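Local structure of nuclear receptor subfamily 1 group I member 3 (Mus musculus, 1XNX) at residues Gln18-Val22 against Met196-Leu200; Arg59-Leu65 against Glu135-Ala140; Thr84-Phe90 against Ala174-Pro178; Leu160-Glu166 against Arg210-Leu216. The protein activates transcription as a nuclear receptor that pairs with RXR, acting through retinoic acid, phenobarbital and xenobiotic response elements, this chain being its ligand-binding domain. The contacts are given in a common frame with arbitrary orientation. Numbering follows the deposited sequence.

Contact 1 of 4, residues Gln18-Val22 against Met196-Leu200; sequences QKELV and MALIL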
loop_
_atom_site.group_PDB
_atom_site.type_symbol
_atom_site.label_atom_id
_atom_site.label_comp_id
_atom_site.label_asym_id
_atom_site.label_seq_id
_atom_site.Cartn_x
_atom_site.Cartn_y
_atom_site.Cartn_z
ATOM N N GLN A 18 -29.021 -12.080 -2.907
ATOM C CA GLN A 18 -27.973 -11.087 -2.739
ATOM C C GLN A 18 -26.580 -11.617 -3.033
ATOM O O GLN A 18 -25.793 -10.957 -3.715
ATOM C CB GLN A 18 -28.042 -10.525 -1.326
ATOM C CG GLN A 18 -29.385 -9.888 -1.015
ATOM C CD GLN A 18 -29.524 -9.497 0.437
ATOM O OE1 GLN A 18 -29.315 -10.314 1.337
ATOM N NE2 GLN A 18 -29.885 -8.240 0.676
ATOM N N LYS A 19 -26.272 -12.804 -2.518
ATOM C CA LYS A 19 -24.964 -13.409 -2.749
ATOM C C LYS A 19 -24.788 -13.639 -4.243
ATOM O O LYS A 19 -23.694 -13.507 -4.774
ATOM C CB LYS A 19 -24.844 -14.747 -2.019
ATOM C CG LYS A 19 -25.232 -14.714 -0.553
ATOM C CD LYS A 19 -24.428 -15.740 0.233
ATOM C CE LYS A 19 -24.966 -15.913 1.639
ATOM N NZ LYS A 19 -26.306 -16.574 1.633
ATOM N N GLU A 20 -25.876 -13.990 -4.917
ATOM C CA GLU A 20 -25.832 -14.223 -6.355
ATOM C C GLU A 20 -25.586 -12.908 -7.086
ATOM O O GLU A 20 -24.884 -12.873 -8.096
ATOM C CB GLU A 20 -27.145 -14.866 -6.833
ATOM C CG GLU A 20 -27.187 -16.387 -6.660
ATOM C CD GLU A 20 -28.592 -16.960 -6.777
ATOM O OE1 GLU A 20 -29.328 -16.556 -7.703
ATOM O OE2 GLU A 20 -28.957 -17.824 -5.945
ATOM N N LEU A 21 -26.158 -11.826 -6.566
ATOM C CA LEU A 21 -25.983 -10.514 -7.176
ATOM C C LEU A 21 -24.522 -10.073 -7.069
ATOM O O LEU A 21 -23.936 -9.587 -8.041
ATOM C CB LEU A 21 -26.885 -9.484 -6.491
ATOM C CG LEU A 21 -26.866 -8.073 -7.079
ATOM C CD1 LEU A 21 -27.270 -8.114 -8.527
ATOM C CD2 LEU A 21 -27.823 -7.190 -6.313
ATOM N N VAL A 22 -23.933 -10.248 -5.891
ATOM C CA VAL A 22 -22.549 -9.861 -5.703
ATOM C C VAL A 22 -21.698 -10.559 -6.751
ATOM O O VAL A 22 -20.855 -9.938 -7.406
ATOM C CB VAL A 22 -22.013 -10.262 -4.310
ATOM C CG1 VAL A 22 -20.531 -9.905 -4.217
ATOM C CG2 VAL A 22 -22.808 -9.564 -3.202
ATOM N N MET A 196 -28.885 -2.045 -3.259
ATOM C CA MET A 196 -27.459 -2.115 -3.507
ATOM C C MET A 196 -26.721 -1.728 -2.234
ATOM O O MET A 196 -25.779 -2.412 -1.839
ATOM C CB MET A 196 -27.093 -1.163 -4.639
ATOM C CG MET A 196 -26.113 -1.736 -5.631
ATOM S SD MET A 196 -26.692 -3.288 -6.301
ATOM C CE MET A 196 -28.172 -2.783 -7.156
ATOM N N ALA A 197 -27.159 -0.649 -1.577
ATOM C CA ALA A 197 -26.510 -0.188 -0.340
ATOM C C ALA A 197 -26.669 -1.183 0.812
ATOM O O ALA A 197 -25.731 -1.422 1.582
ATOM C CB ALA A 197 -27.055 1.192 0.080
ATOM N N LEU A 198 -27.859 -1.760 0.929
ATOM C CA LEU A 198 -28.124 -2.731 1.975
ATOM C C LEU A 198 -27.197 -3.932 1.790
ATOM O O LEU A 198 -26.694 -4.493 2.762
ATOM C CB LEU A 198 -29.584 -3.179 1.915
ATOM C CG LEU A 198 -29.971 -4.311 2.874
ATOM C CD1 LEU A 198 -29.841 -3.822 4.295
ATOM C CD2 LEU A 198 -31.394 -4.785 2.583
ATOM N N ILE A 199 -26.973 -4.339 0.544
ATOM C CA ILE A 199 -26.079 -5.464 0.295
ATOM C C ILE A 199 -24.653 -5.045 0.615
ATOM O O ILE A 199 -23.855 -5.852 1.090
ATOM C CB ILE A 199 -26.133 -5.941 -1.173
ATOM C CG1 ILE A 199 -27.531 -6.494 -1.495
ATOM C CG2 ILE A 199 -25.065 -7.000 -1.406
ATOM C CD1 ILE A 199 -27.727 -6.910 -2.949
ATOM N N LEU A 200 -24.325 -3.783 0.351
ATOM C CA LEU A 200 -22.981 -3.291 0.641
ATOM C C LEU A 200 -22.798 -3.393 2.148
ATOM O O LEU A 200 -21.914 -4.087 2.651
ATOM C CB LEU A 200 -22.839 -1.824 0.226
ATOM C CG LEU A 200 -21.440 -1.241 -0.027
ATOM C CD1 LEU A 200 -21.563 0.257 0.104
ATOM C CD2 LEU A 200 -20.400 -1.761 0.947
#

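Contact 2 of 4, residues Arg59-Leu65 against Glu135-Ala140; sequences RGPVLPL and EDAVHA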
loop_
_atom_site.group_PDB
_atom_site.type_symbol
_atom_site.label_atom_id
_atom_site.label_comp_id
_atom_site.label_asym_id
_atom_site.label_seq_id
_atom_site.Cartn_x
_atom_site.Cartn_y
_atom_site.Cartn_z
ATOM N N ARG A 59 9.770 16.378 -19.118
ATOM C CA ARG A 59 8.658 15.791 -19.870
ATOM C C ARG A 59 8.470 16.332 -21.282
ATOM O O ARG A 59 7.742 15.748 -22.085
ATOM C CB ARG A 59 7.345 15.978 -19.113
ATOM C CG ARG A 59 7.287 15.317 -17.761
ATOM C CD ARG A 59 5.872 15.368 -17.237
ATOM N NE ARG A 59 5.770 14.845 -15.879
ATOM C CZ ARG A 59 6.191 15.492 -14.801
ATOM N NH1 ARG A 59 6.739 16.691 -14.922
ATOM N NH2 ARG A 59 6.062 14.940 -13.608
ATOM N N GLY A 60 9.095 17.456 -21.589
ATOM C CA GLY A 60 8.955 17.998 -22.928
ATOM C C GLY A 60 7.530 18.263 -23.397
ATOM O O GLY A 60 6.697 18.730 -22.621
ATOM N N PRO A 61 7.220 17.966 -24.674
ATOM C CA PRO A 61 5.912 18.161 -25.304
ATOM C C PRO A 61 4.689 17.639 -24.565
ATOM O O PRO A 61 4.679 16.525 -24.044
ATOM C CB PRO A 61 6.089 17.501 -26.673
ATOM C CG PRO A 61 7.128 16.471 -26.427
ATOM C CD PRO A 61 8.109 17.236 -25.590
ATOM N N VAL A 62 3.646 18.459 -24.549
ATOM C CA VAL A 62 2.402 18.112 -23.887
ATOM C C VAL A 62 1.476 17.244 -24.737
ATOM O O VAL A 62 0.916 16.269 -24.246
ATOM C CB VAL A 62 1.630 19.375 -23.487
ATOM C CG1 VAL A 62 0.284 18.996 -22.922
ATOM C CG2 VAL A 62 2.428 20.168 -22.471
ATOM N N LEU A 63 1.321 17.600 -26.009
ATOM C CA LEU A 63 0.429 16.875 -26.913
ATOM C C LEU A 63 0.377 15.374 -26.678
ATOM O O LEU A 63 -0.677 14.837 -26.333
ATOM C CB LEU A 63 0.812 17.133 -28.370
ATOM C CG LEU A 63 -0.316 17.424 -29.367
ATOM C CD1 LEU A 63 0.145 16.941 -30.727
ATOM C CD2 LEU A 63 -1.616 16.725 -28.970
ATOM N N PRO A 64 1.508 14.665 -26.878
ATOM C CA PRO A 64 1.464 13.215 -26.650
ATOM C C PRO A 64 0.919 12.847 -25.266
ATOM O O PRO A 64 0.024 12.011 -25.164
ATOM C CB PRO A 64 2.918 12.773 -26.881
ATOM C CG PRO A 64 3.712 13.991 -26.640
ATOM C CD PRO A 64 2.872 15.090 -27.244
ATOM N N LEU A 65 1.433 13.471 -24.211
ATOM C CA LEU A 65 0.937 13.178 -22.868
ATOM C C LEU A 65 -0.573 13.458 -22.782
ATOM O O LEU A 65 -1.365 12.639 -22.274
ATOM C CB LEU A 65 1.650 14.029 -21.824
ATOM C CG LEU A 65 1.122 13.842 -20.404
ATOM C CD1 LEU A 65 1.155 12.362 -20.024
ATOM C CD2 LEU A 65 1.952 14.672 -19.441
ATOM N N GLU A 135 1.875 14.912 -10.831
ATOM C CA GLU A 135 2.595 15.912 -11.606
ATOM C C GLU A 135 2.390 15.729 -13.110
ATOM O O GLU A 135 2.443 16.697 -13.861
ATOM C CB GLU A 135 4.087 15.868 -11.286
ATOM C CG GLU A 135 4.440 16.115 -9.825
ATOM C CD GLU A 135 3.951 15.004 -8.892
ATOM O OE1 GLU A 135 3.745 13.856 -9.363
ATOM O OE2 GLU A 135 3.788 15.280 -7.680
ATOM N N ASP A 136 2.146 14.497 -13.551
ATOM C CA ASP A 136 1.947 14.244 -14.975
ATOM C C ASP A 136 0.659 14.894 -15.459
ATOM O O ASP A 136 0.581 15.384 -16.592
ATOM C CB ASP A 136 1.900 12.741 -15.267
ATOM C CG ASP A 136 3.113 11.999 -14.724
ATOM O OD1 ASP A 136 4.233 12.570 -14.757
ATOM O OD2 ASP A 136 2.942 10.837 -14.274
ATOM N N ALA A 137 -0.353 14.893 -14.601
ATOM C CA ALA A 137 -1.635 15.496 -14.944
ATOM C C ALA A 137 -1.452 17.013 -14.924
ATOM O O ALA A 137 -2.075 17.736 -15.711
ATOM C CB ALA A 137 -2.718 15.063 -13.940
ATOM N N VAL A 138 -0.589 17.487 -14.025
ATOM C CA VAL A 138 -0.303 18.917 -13.933
ATOM C C VAL A 138 0.256 19.384 -15.277
ATOM O O VAL A 138 -0.215 20.359 -15.854
ATOM C CB VAL A 138 0.732 19.213 -12.835
ATOM C CG1 VAL A 138 1.049 20.691 -12.814
ATOM C CG2 VAL A 138 0.200 18.749 -11.471
ATOM N N HIS A 139 1.252 18.656 -15.766
ATOM C CA HIS A 139 1.913 18.933 -17.035
ATOM C C HIS A 139 0.939 18.898 -18.215
ATOM O O HIS A 139 1.224 19.477 -19.268
ATOM C CB HIS A 139 3.016 17.898 -17.264
ATOM C CG HIS A 139 3.924 18.223 -18.406
ATOM N ND1 HIS A 139 4.886 19.208 -18.335
ATOM C CD2 HIS A 139 4.010 17.701 -19.652
ATOM C CE1 HIS A 139 5.526 19.276 -19.489
ATOM N NE2 HIS A 139 5.013 18.374 -20.305
ATOM N N ALA A 140 -0.194 18.208 -18.051
ATOM C CA ALA A 140 -1.206 18.114 -19.112
ATOM C C ALA A 140 -2.208 19.276 -19.042
ATOM O O ALA A 140 -3.137 19.359 -19.858
ATOM C CB ALA A 140 -1.951 16.794 -19.014
#

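Contact 3 of 4, residues Thr84-Phe90 against Ala174-Pro178; sequences TKDLPLF and ALFSP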
loop_
_atom_site.group_PDB
_atom_site.type_symbol
_atom_site.label_atom_id
_atom_site.label_comp_id
_atom_site.label_asym_id
_atom_site.label_seq_id
_atom_site.Cartn_x
_atom_site.Cartn_y
_atom_site.Cartn_z
ATOM N N THR A 84 -21.495 -2.147 -16.927
ATOM C CA THR A 84 -22.908 -1.985 -16.628
ATOM C C THR A 84 -23.739 -2.894 -17.524
ATOM O O THR A 84 -24.584 -3.647 -17.031
ATOM C CB THR A 84 -23.371 -0.507 -16.811
ATOM O OG1 THR A 84 -23.219 -0.113 -18.181
ATOM C CG2 THR A 84 -22.551 0.419 -15.920
ATOM N N LYS A 85 -23.490 -2.831 -18.833
ATOM C CA LYS A 85 -24.222 -3.651 -19.794
ATOM C C LYS A 85 -24.345 -5.135 -19.419
ATOM O O LYS A 85 -25.264 -5.809 -19.879
ATOM C CB LYS A 85 -23.594 -3.531 -21.187
ATOM C CG LYS A 85 -24.031 -2.292 -21.977
ATOM C CD LYS A 85 -25.554 -2.231 -22.050
ATOM C CE LYS A 85 -26.077 -1.486 -23.279
ATOM N NZ LYS A 85 -27.559 -1.645 -23.394
ATOM N N ASP A 86 -23.425 -5.636 -18.595
ATOM C CA ASP A 86 -23.437 -7.032 -18.149
ATOM C C ASP A 86 -24.294 -7.225 -16.900
ATOM O O ASP A 86 -24.282 -8.298 -16.289
ATOM C CB ASP A 86 -22.014 -7.517 -17.846
ATOM C CG ASP A 86 -21.363 -8.225 -19.030
ATOM O OD1 ASP A 86 -21.895 -8.113 -20.155
ATOM O OD2 ASP A 86 -20.315 -8.886 -18.837
ATOM N N LEU A 87 -25.029 -6.190 -16.507
ATOM C CA LEU A 87 -25.885 -6.295 -15.330
ATOM C C LEU A 87 -27.350 -6.305 -15.748
ATOM O O LEU A 87 -27.906 -5.279 -16.154
ATOM C CB LEU A 87 -25.638 -5.133 -14.358
ATOM C CG LEU A 87 -24.206 -4.846 -13.891
ATOM C CD1 LEU A 87 -24.228 -3.734 -12.839
ATOM C CD2 LEU A 87 -23.575 -6.119 -13.335
ATOM N N PRO A 88 -27.998 -7.475 -15.647
ATOM C CA PRO A 88 -29.410 -7.607 -16.020
ATOM C C PRO A 88 -30.273 -6.553 -15.326
ATOM O O PRO A 88 -31.229 -6.040 -15.895
ATOM C CB PRO A 88 -29.746 -9.033 -15.581
ATOM C CG PRO A 88 -28.835 -9.240 -14.414
ATOM C CD PRO A 88 -27.537 -8.674 -14.926
ATOM N N LEU A 89 -29.921 -6.231 -14.091
ATOM C CA LEU A 89 -30.661 -5.235 -13.341
ATOM C C LEU A 89 -30.620 -3.894 -14.080
ATOM O O LEU A 89 -31.634 -3.205 -14.191
ATOM C CB LEU A 89 -30.054 -5.085 -11.949
ATOM C CG LEU A 89 -30.922 -4.354 -10.932
ATOM C CD1 LEU A 89 -32.198 -5.149 -10.694
ATOM C CD2 LEU A 89 -30.141 -4.181 -9.639
ATOM N N PHE A 90 -29.443 -3.536 -14.592
ATOM C CA PHE A 90 -29.259 -2.281 -15.326
ATOM C C PHE A 90 -29.993 -2.320 -16.664
ATOM O O PHE A 90 -30.633 -1.343 -17.065
ATOM C CB PHE A 90 -27.766 -2.021 -15.575
ATOM C CG PHE A 90 -27.477 -0.677 -16.194
ATOM C CD1 PHE A 90 -27.825 0.497 -15.530
ATOM C CD2 PHE A 90 -26.850 -0.585 -17.437
ATOM C CE1 PHE A 90 -27.559 1.744 -16.096
ATOM C CE2 PHE A 90 -26.578 0.657 -18.016
ATOM C CZ PHE A 90 -26.933 1.827 -17.341
ATOM N N ALA A 174 -23.040 3.707 -6.827
ATOM C CA ALA A 174 -22.931 4.970 -7.550
ATOM C C ALA A 174 -23.686 4.924 -8.874
ATOM O O ALA A 174 -24.202 5.933 -9.332
ATOM C CB ALA A 174 -21.467 5.306 -7.806
ATOM N N LEU A 175 -23.745 3.748 -9.485
ATOM C CA LEU A 175 -24.418 3.577 -10.765
ATOM C C LEU A 175 -25.913 3.858 -10.717
ATOM O O LEU A 175 -26.435 4.619 -11.539
ATOM C CB LEU A 175 -24.199 2.157 -11.291
ATOM C CG LEU A 175 -24.951 1.834 -12.581
ATOM C CD1 LEU A 175 -24.618 2.880 -13.635
ATOM C CD2 LEU A 175 -24.586 0.432 -13.058
ATOM N N PHE A 176 -26.593 3.239 -9.756
ATOM C CA PHE A 176 -28.036 3.388 -9.607
ATOM C C PHE A 176 -28.486 4.605 -8.799
ATOM O O PHE A 176 -29.410 4.507 -7.989
ATOM C CB PHE A 176 -28.615 2.120 -8.978
ATOM C CG PHE A 176 -28.472 0.896 -9.837
ATOM C CD1 PHE A 176 -27.640 -0.149 -9.453
ATOM C CD2 PHE A 176 -29.200 0.774 -11.022
ATOM C CE1 PHE A 176 -27.534 -1.301 -10.234
ATOM C CE2 PHE A 176 -29.102 -0.370 -11.809
ATOM C CZ PHE A 176 -28.268 -1.409 -11.410
ATOM N N SER A 177 -27.845 5.749 -9.007
ATOM C CA SER A 177 -28.232 6.960 -8.287
ATOM C C SER A 177 -29.299 7.667 -9.120
ATOM O O SER A 177 -29.075 7.965 -10.290
ATOM C CB SER A 177 -27.023 7.871 -8.096
ATOM O OG SER A 177 -27.407 9.086 -7.475
ATOM N N PRO A 178 -30.474 7.946 -8.529
ATOM C CA PRO A 178 -31.564 8.614 -9.247
ATOM C C PRO A 178 -31.433 10.129 -9.401
ATOM O O PRO A 178 -31.924 10.712 -10.368
ATOM C CB PRO A 178 -32.782 8.239 -8.420
ATOM C CG PRO A 178 -32.233 8.312 -7.031
ATOM C CD PRO A 178 -30.898 7.594 -7.162
#

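Contact 4 of 4, residues Leu160-Glu166 against Arg210-Leu216; sequences LHLQEPE and RLQSRFL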
loop_
_atom_site.group_PDB
_atom_site.type_symbol
_atom_site.label_atom_id
_atom_site.label_comp_id
_atom_site.label_asym_id
_atom_site.label_seq_id
_atom_site.Cartn_x
_atom_site.Cartn_y
_atom_site.Cartn_z
ATOM N N LEU A 160 -8.746 2.682 3.448
ATOM C CA LEU A 160 -9.780 1.805 3.991
ATOM C C LEU A 160 -9.532 0.314 3.736
ATOM O O LEU A 160 -10.291 -0.535 4.178
ATOM C CB LEU A 160 -11.153 2.214 3.444
ATOM C CG LEU A 160 -11.585 3.640 3.806
ATOM C CD1 LEU A 160 -12.899 3.976 3.124
ATOM C CD2 LEU A 160 -11.708 3.767 5.316
ATOM N N HIS A 161 -8.465 0.002 3.014
ATOM C CA HIS A 161 -8.112 -1.381 2.729
ATOM C C HIS A 161 -9.211 -2.229 2.101
ATOM O O HIS A 161 -9.441 -3.351 2.541
ATOM C CB HIS A 161 -7.635 -2.069 4.009
ATOM C CG HIS A 161 -6.306 -1.587 4.494
ATOM N ND1 HIS A 161 -5.363 -1.038 3.652
ATOM C CD2 HIS A 161 -5.736 -1.627 5.722
ATOM C CE1 HIS A 161 -4.268 -0.763 4.339
ATOM N NE2 HIS A 161 -4.469 -1.110 5.597
ATOM N N LEU A 162 -9.870 -1.715 1.065
ATOM C CA LEU A 162 -10.949 -2.451 0.404
ATOM C C LEU A 162 -10.463 -3.579 -0.491
ATOM O O LEU A 162 -9.275 -3.725 -0.728
ATOM C CB LEU A 162 -11.800 -1.507 -0.452
ATOM C CG LEU A 162 -12.626 -0.389 0.192
ATOM C CD1 LEU A 162 -13.578 0.151 -0.868
ATOM C CD2 LEU A 162 -13.412 -0.909 1.391
ATOM N N GLN A 163 -11.406 -4.368 -0.991
ATOM C CA GLN A 163 -11.120 -5.474 -1.911
ATOM C C GLN A 163 -12.222 -5.575 -2.982
ATOM O O GLN A 163 -13.365 -5.151 -2.757
ATOM C CB GLN A 163 -11.015 -6.797 -1.158
ATOM C CG GLN A 163 -9.805 -6.876 -0.264
ATOM C CD GLN A 163 -9.515 -8.291 0.199
ATOM O OE1 GLN A 163 -8.586 -8.518 0.973
ATOM N NE2 GLN A 163 -10.306 -9.252 -0.278
ATOM N N GLU A 164 -11.866 -6.130 -4.137
ATOM C CA GLU A 164 -12.786 -6.298 -5.268
ATOM C C GLU A 164 -14.275 -6.178 -4.899
ATOM O O GLU A 164 -14.980 -5.310 -5.417
ATOM C CB GLU A 164 -12.534 -7.653 -5.935
ATOM C CG GLU A 164 -11.070 -7.979 -6.176
ATOM C CD GLU A 164 -10.548 -7.360 -7.456
ATOM O OE1 GLU A 164 -9.334 -7.484 -7.731
ATOM O OE2 GLU A 164 -11.358 -6.754 -8.191
ATOM N N PRO A 165 -14.772 -7.056 -4.001
ATOM C CA PRO A 165 -16.182 -7.010 -3.594
ATOM C C PRO A 165 -16.642 -5.623 -3.146
ATOM O O PRO A 165 -17.618 -5.083 -3.677
ATOM C CB PRO A 165 -16.245 -8.033 -2.468
ATOM C CG PRO A 165 -15.251 -9.050 -2.916
ATOM C CD PRO A 165 -14.089 -8.190 -3.355
ATOM N N GLU A 166 -15.943 -5.041 -2.176
ATOM C CA GLU A 166 -16.326 -3.722 -1.707
ATOM C C GLU A 166 -16.270 -2.711 -2.855
ATOM O O GLU A 166 -17.146 -1.859 -2.972
ATOM C CB GLU A 166 -15.424 -3.276 -0.554
ATOM C CG GLU A 166 -15.466 -4.199 0.664
ATOM C CD GLU A 166 -14.548 -5.401 0.514
ATOM O OE1 GLU A 166 -13.312 -5.212 0.561
ATOM O OE2 GLU A 166 -15.056 -6.531 0.342
ATOM N N ARG A 210 -12.181 -8.913 8.529
ATOM C CA ARG A 210 -11.269 -8.329 7.553
ATOM C C ARG A 210 -11.283 -6.795 7.587
ATOM O O ARG A 210 -10.248 -6.168 7.789
ATOM C CB ARG A 210 -11.617 -8.836 6.150
ATOM C CG ARG A 210 -10.632 -8.441 5.071
ATOM C CD ARG A 210 -10.774 -9.332 3.830
ATOM N NE ARG A 210 -12.099 -9.292 3.200
ATOM C CZ ARG A 210 -12.606 -8.249 2.541
ATOM N NH1 ARG A 210 -11.914 -7.124 2.415
ATOM N NH2 ARG A 210 -13.798 -8.341 1.974
ATOM N N LEU A 211 -12.464 -6.209 7.404
ATOM C CA LEU A 211 -12.642 -4.762 7.383
ATOM C C LEU A 211 -12.754 -4.216 8.795
ATOM O O LEU A 211 -13.794 -4.375 9.426
ATOM C CB LEU A 211 -13.903 -4.427 6.591
ATOM C CG LEU A 211 -13.926 -5.012 5.179
ATOM C CD1 LEU A 211 -15.337 -4.973 4.615
ATOM C CD2 LEU A 211 -12.947 -4.243 4.297
ATOM N N GLN A 212 -11.708 -3.539 9.272
ATOM C CA GLN A 212 -11.695 -3.022 10.640
ATOM C C GLN A 212 -11.719 -1.518 10.867
ATOM O O GLN A 212 -11.300 -1.042 11.917
ATOM C CB GLN A 212 -10.496 -3.593 11.389
ATOM C CG GLN A 212 -10.489 -5.096 11.500
ATOM C CD GLN A 212 -10.133 -5.557 12.894
ATOM O OE1 GLN A 212 -9.126 -5.133 13.465
ATOM N NE2 GLN A 212 -10.959 -6.433 13.451
ATOM N N SER A 213 -12.190 -0.757 9.895
ATOM C CA SER A 213 -12.249 0.686 10.080
ATOM C C SER A 213 -13.633 0.968 10.646
ATOM O O SER A 213 -14.605 0.314 10.258
ATOM C CB SER A 213 -12.084 1.414 8.740
ATOM O OG SER A 213 -10.925 0.982 8.046
ATOM N N ARG A 214 -13.733 1.915 11.571
ATOM C CA ARG A 214 -15.036 2.246 12.123
ATOM C C ARG A 214 -15.875 3.000 11.086
ATOM O O ARG A 214 -15.351 3.768 10.266
ATOM C CB ARG A 214 -14.897 3.094 13.395
ATOM C CG ARG A 214 -14.600 2.298 14.642
ATOM C CD ARG A 214 -13.809 3.105 15.680
ATOM N NE ARG A 214 -14.606 4.005 16.514
ATOM C CZ ARG A 214 -15.582 3.616 17.333
ATOM N NH1 ARG A 214 -15.907 2.332 17.431
ATOM N NH2 ARG A 214 -16.213 4.512 18.086
ATOM N N PHE A 215 -17.180 2.757 11.123
ATOM C CA PHE A 215 -18.105 3.421 10.224
ATOM C C PHE A 215 -17.671 3.291 8.770
ATOM O O PHE A 215 -17.707 4.276 8.026
ATOM C CB PHE A 215 -18.203 4.903 10.591
ATOM C CG PHE A 215 -18.193 5.166 12.072
ATOM C CD1 PHE A 215 -17.123 5.830 12.662
ATOM C CD2 PHE A 215 -19.255 4.763 12.878
ATOM C CE1 PHE A 215 -17.112 6.095 14.040
ATOM C CE2 PHE A 215 -19.258 5.018 14.252
ATOM C CZ PHE A 215 -18.184 5.684 14.832
ATOM N N LEU A 216 -17.272 2.082 8.368
ATOM C CA LEU A 216 -16.840 1.841 6.987
ATOM C C LEU A 216 -17.930 2.265 5.999
ATOM O O LEU A 216 -17.700 3.111 5.137
ATOM C CB LEU A 216 -16.509 0.358 6.755
ATOM C CG LEU A 216 -15.432 0.022 5.703
ATOM C CD1 LEU A 216 -15.657 -1.385 5.145
ATOM C CD2 LEU A 216 -15.464 1.032 4.563
#

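Contact 1 of 4, residues Gln18-Val22 against Met196-Leu200
This is an apolar helix-to-helix contact on the flank of the ligand-binding domain, where the first helix, 16-32, lies nearly at right angles across helix 186-206. The short axes approach to 10.9 Å at a crossing angle of -94°, so only a small patch can touch, and 251 Å² is buried. Ile199 is its centre: the beta-branched side chain points at the other helix and packs against both Leu21 and Val22, with Ile199 CD1 3.4 Å from Leu21 CD2 and Ile199 CG2 3.9 Å from Val22 CG2. Leu21 also meets the flexible thioether of Met196, whose SD lies 4.1 Å from Leu21 CD2. Gln18 packs its amide on Ile199, Gln18 NE2 to Ile199 CG1 3.6 Å, while its OE1 accepts a hydrogen bond from Asn15 N. Leu169 of helix 164-175 backs both Val22 and Ile199, making this a three-helix junction. With nothing but carbon, sulfur and one amide meeting here, the crossing depends on shape and exclusion of water rather than on directed bonds.

Contact 2 of 4, residues Arg59-Leu65 against Glu135-Ala140
Arg59 opens 59-65 and reaches furthest along helix 134-139. Arg59 NE and NH2 both donate to Asp136 OD1, at 3.0 and 3.2 Å, forming a salt bridge that Arg54 shares from the same chain, while Asp136 OD2 takes the backbone N of Lys133. The long arginine also uses its aliphatic part: Arg59 CB sits over the face of the His139 ring, 3.7 Å from the centroid, a CH-pi contact. Gly60, with a positive phi of 56°, turns the chain so that its carbonyl O accepts a hydrogen bond from His139 NE2 at 2.9 Å. Past Pro61 the chain enters helix 62-85. Val62 lies against the end of the other helix, its CG2 3.5 Å from His139 O. One turn on, Leu65 points inward, its CD2 3.2 Å from Asp136 O and 3.7 Å from His139 CD2; a leucine suits this buried position, next to Phe69. His139 thus joins loop and helix, and gives up the most surface of any residue here. Ala137 faces away and touches androstenol, so the contact clamps the outer side of a short helix that walls the steroid pocket of a nuclear receptor ligand-binding domain.

Contact 3 of 4, residues Thr84-Phe90 against Ala174-Pro178
Phe176 and Leu175, at the end of helix 164-175, lose the most surface here, and Phe90 comes next. Leu175 points straight at the other segment, where its forked end packs against Thr84, Leu87 and Phe90 together: Leu175 CD2 lies 3.5 Å from Thr84 CG2 and 4.2 Å from Leu87 CD1, and Leu175 CD1 is 4.0 Å from Phe90 CE1. Phe176 leaves helical geometry, and its ring swings across to place CZ 3.8 Å from Leu89 CD2 and CE2 4.0 Å from Phe90 CD1, the latter near the plane of the Phe90 ring. This is the interior of the nuclear receptor alpha-helical sandwich, at the bend where helix 62-85 ends and the short helix 88-91 begins with Leu87 as its N-cap residue. The large apolar side chains of Leu175, Phe176 and Phe90 pack closely in this buried position, where water is excluded. Thr84 can be buried because its OG1 is hydrogen-bonded to Ile81 O, leaving its methyl to face Leu175. Phe90 also packs on Gln98 and Leu101 of helix 95-114, while Leu89 and Phe176 both rest on Met196 of helix 186-206.

Contact 4 of 4, residues Leu160-Glu166 against Arg210-Leu216
Arg210 lays one face of its guanidinium over the Gln163 side chain, with NH1 3.4 Å from Gln163 CG, while the edge of the same group grips the carboxylate of Glu166. The bridge is bidentate: Arg210 NH1 donates to Glu166 OE1 at 3.0 Å and Arg210 NH2 to Glu166 OE2 at 2.7 Å, although the position of OE2 is less certain. The paired N-H groups match the two carboxylate oxygens, giving two nearly straight bonds that join the 210-216 loop to helix 164-175. Glu166 OE1 also receives a weak hydrogen bond from Gln163 N. The contact joins the loop entering helix 164-175 to the one between helices 186-206 and 216-233, at the edge of the ligand-binding domain; a type II turn from Ser213 to Leu216 leads into the latter helix, with Phe215 at its N-cap. Beside the salt bridge lies a leucine cluster: Leu162 CD2 is 4.4 Å from Leu211 CD2 and 4.2 Å from Leu216 CD2, and Leu160 CD1 is 4.2 Å from Leu216 CD2. These leucines set branched, apolar ends together between the loops, Leu211 and Leu216 being buried. Further out, Gln212 OE1 bonds to Arg214 N of the second subunit, and His161 meets its counterpart there.

From the N terminus, helix 16-32 takes part in contact 1, which closes a long loop only when the chain reaches helix 186-206. Contacts 2 and 3 both nest inside that loop. They use the two ends of helix 62-85, with centres 34 Å apart, and cross each other: contact 2 closes at the pocket helix 134-139, contact 3 at the end of helix 164-175. Contact 4 opens after contact 2 has closed, crosses contacts 1 and 3, and closes just before helix 216-233. Contacts 1 and 3 touch directly, Met196 CE lying 3.5 Å from Leu89 CD2, whereas contact 2 stands on the opposite side of the chain's centre from both.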